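Local coordinates for uncharacterized protein MJ1480 (Methanocaldococcus jannaschii, PDB 3MGJ) that probably catalyses the NAD-dependent conversion of ornithine to proline with release of ammonia, and is represented here by its N-terminal Saccharop_dh_N domain, at residues I6-H11 against A49-I54. Sequence-based numbering, arbitrary orientation.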
loop_
_atom_site.group_PDB
_atom_site.type_symbol
_atom_site.label_atom_id
_atom_site.label_comp_id
_atom_site.label_asym_id
_atom_site.label_seq_id
_atom_site.Cartn_x
_atom_site.Cartn_y
_atom_site.Cartn_z
ATOM N N ILE A 6 2.607 -3.298 13.955
ATOM C CA ILE A 6 3.648 -2.323 13.642
ATOM C C ILE A 6 3.158 -1.353 12.598
ATOM O O ILE A 6 2.124 -1.566 11.998
ATOM C CB ILE A 6 4.962 -2.979 13.142
ATOM C CG1 ILE A 6 4.780 -3.540 11.738
ATOM C CG2 ILE A 6 5.394 -4.052 14.094
ATOM C CD1 ILE A 6 6.035 -3.620 10.963
ATOM N N GLU A 7 3.905 -0.287 12.372
ATOM C CA GLU A 7 3.540 0.664 11.341
ATOM C C GLU A 7 4.758 1.107 10.570
ATOM O O GLU A 7 5.766 1.434 11.155
ATOM C CB GLU A 7 2.854 1.846 11.980
ATOM C CG GLU A 7 2.518 2.961 11.070
ATOM C CD GLU A 7 1.696 3.982 11.810
ATOM O OE1 GLU A 7 0.522 3.672 12.088
ATOM O OE2 GLU A 7 2.221 5.068 12.160
ATOM N N LEU A 8 4.686 1.055 9.249
ATOM C CA LEU A 8 5.735 1.642 8.431
ATOM C C LEU A 8 5.280 3.021 8.069
ATOM O O LEU A 8 4.094 3.269 7.952
ATOM C CB LEU A 8 5.989 0.849 7.153
ATOM C CG LEU A 8 6.706 -0.490 7.272
ATOM C CD1 LEU A 8 7.662 -0.428 8.429
ATOM C CD2 LEU A 8 5.714 -1.586 7.488
ATOM N N ARG A 9 6.223 3.923 7.881
ATOM C CA ARG A 9 5.884 5.298 7.565
ATOM C C ARG A 9 6.889 5.833 6.555
ATOM O O ARG A 9 8.081 5.534 6.621
ATOM C CB ARG A 9 5.902 6.117 8.845
ATOM C CG ARG A 9 5.306 7.479 8.758
ATOM C CD ARG A 9 5.668 8.270 10.007
ATOM N NE ARG A 9 5.077 9.610 10.027
ATOM C CZ ARG A 9 5.604 10.693 9.452
ATOM N NH1 ARG A 9 6.750 10.625 8.772
ATOM N NH2 ARG A 9 4.970 11.857 9.554
ATOM N N GLY A 10 6.394 6.597 5.588
ATOM C CA GLY A 10 7.253 7.212 4.597
ATOM C C GLY A 10 6.891 6.899 3.162
ATOM O O GLY A 10 5.780 7.164 2.709
ATOM N N HIS A 11 7.860 6.345 2.439
ATOM C CA HIS A 11 7.693 6.025 1.035
ATOM C C HIS A 11 7.473 4.563 0.778
ATOM O O HIS A 11 8.287 3.899 0.160
ATOM C CB HIS A 11 8.870 6.544 0.234
ATOM C CG HIS A 11 8.699 7.967 -0.173
ATOM N ND1 HIS A 11 8.493 8.977 0.746
ATOM C CD2 HIS A 11 8.651 8.552 -1.393
ATOM C CE1 HIS A 11 8.350 10.125 0.111
ATOM N NE2 HIS A 11 8.440 9.896 -1.190
ATOM N N ALA A 49 1.539 2.293 6.586
ATOM C CA ALA A 49 0.913 0.994 6.581
ATOM C C ALA A 49 0.919 0.432 7.996
ATOM O O ALA A 49 1.916 0.518 8.694
ATOM C CB ALA A 49 1.663 0.085 5.649
ATOM N N LYS A 50 -0.206 -0.117 8.429
ATOM C CA LYS A 50 -0.229 -0.902 9.652
ATOM C C LYS A 50 -0.284 -2.392 9.311
ATOM O O LYS A 50 -1.118 -2.840 8.548
ATOM C CB LYS A 50 -1.409 -0.529 10.535
ATOM C CG LYS A 50 -1.390 0.856 11.068
ATOM C CD LYS A 50 -2.528 1.021 12.041
ATOM C CE LYS A 50 -2.462 2.358 12.761
ATOM N NZ LYS A 50 -3.419 3.354 12.228
ATOM N N ILE A 51 0.629 -3.148 9.890
ATOM C CA ILE A 51 0.756 -4.558 9.636
ATOM C C ILE A 51 0.774 -5.255 10.972
ATOM O O ILE A 51 1.506 -4.854 11.873
ATOM C CB ILE A 51 2.089 -4.855 8.959
ATOM C CG1 ILE A 51 2.157 -4.142 7.614
ATOM C CG2 ILE A 51 2.306 -6.341 8.836
ATOM C CD1 ILE A 51 3.547 -3.920 7.131
ATOM N N LEU A 52 -0.052 -6.288 11.084
ATOM C CA LEU A 52 -0.071 -7.188 12.221
ATOM C C LEU A 52 0.903 -8.333 11.974
ATOM O O LEU A 52 0.887 -8.947 10.913
ATOM C CB LEU A 52 -1.471 -7.744 12.361
ATOM C CG LEU A 52 -1.911 -8.528 13.583
ATOM C CD1 LEU A 52 -2.155 -7.583 14.734
ATOM C CD2 LEU A 52 -3.185 -9.258 13.199
ATOM N N VAL A 53 1.758 -8.602 12.955
ATOM C CA VAL A 53 2.772 -9.644 12.858
ATOM C C VAL A 53 2.386 -10.750 13.803
ATOM O O VAL A 53 2.033 -10.496 14.935
ATOM C CB VAL A 53 4.157 -9.112 13.267
ATOM C CG1 VAL A 53 5.189 -10.217 13.206
ATOM C CG2 VAL A 53 4.561 -7.985 12.367
ATOM N N ILE A 54 2.440 -11.982 13.340
ATOM C CA ILE A 54 1.969 -13.098 14.137
ATOM C C ILE A 54 3.031 -14.193 14.215
ATOM O O ILE A 54 3.548 -14.661 13.204
ATOM C CB ILE A 54 0.707 -13.697 13.518
ATOM C CG1 ILE A 54 -0.247 -12.591 13.067
ATOM C CG2 ILE A 54 0.052 -14.623 14.488
ATOM C CD1 ILE A 54 -1.408 -13.086 12.250
#
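Ile6 and Ile51 pair across two antiparallel strands with both side chains on the buried face; set against Glu7 and Lys50, partly exposed on the other, they illustrate how an inner pair of strands divides its two faces. The amide of Ile6 reaches the carbonyl of Ile51, N to O 2.8 Å, and Ile51 N bonds in turn to Ile6 O at 3.0 Å. Leu8 and Ala49 form the next hydrogen-bonded pair: Leu8 N lies 2.9 Å from Ala49 O, and Ala49 N answers to Leu8 O. Between these pairs, where the strands draw together at Glu7 and Lys50, CA of Glu7 lies 3.1 Å from Ala49 O.

On the apolar face, Ile6 and Ile51 run side by side, CG1 of Ile6 4.1 Å from CB of Ile51. CD1 of Ile51 meets CD2 of Leu8, whose side chain it crosses at a slant, and CG2 of Ile6 approaches CG2 of Val53. Helix 58-74 covers this face through Leu65, which touches both Ile6 and Val53.

On the other face, Glu7 and Lys50 also lie alongside each other. CG of Glu7, anti to the backbone N (chi1 175°), sits 3.5 Å from Ala49 O; at the end of the extended chain, OE1 rests 3.3 Å from Lys50 CE. The salt bridge from Glu7 OE1 to Lys50 NZ is long, 4.0 Å; NZ is held chiefly by Glu36 OE1 on strand 31-38.

In the antiparallel sheet ordered 31-38, 47-55, 2-10, 78-83, these are the two inner strands of a ferredoxin-like beta-alpha-beta-beta-alpha-beta fold.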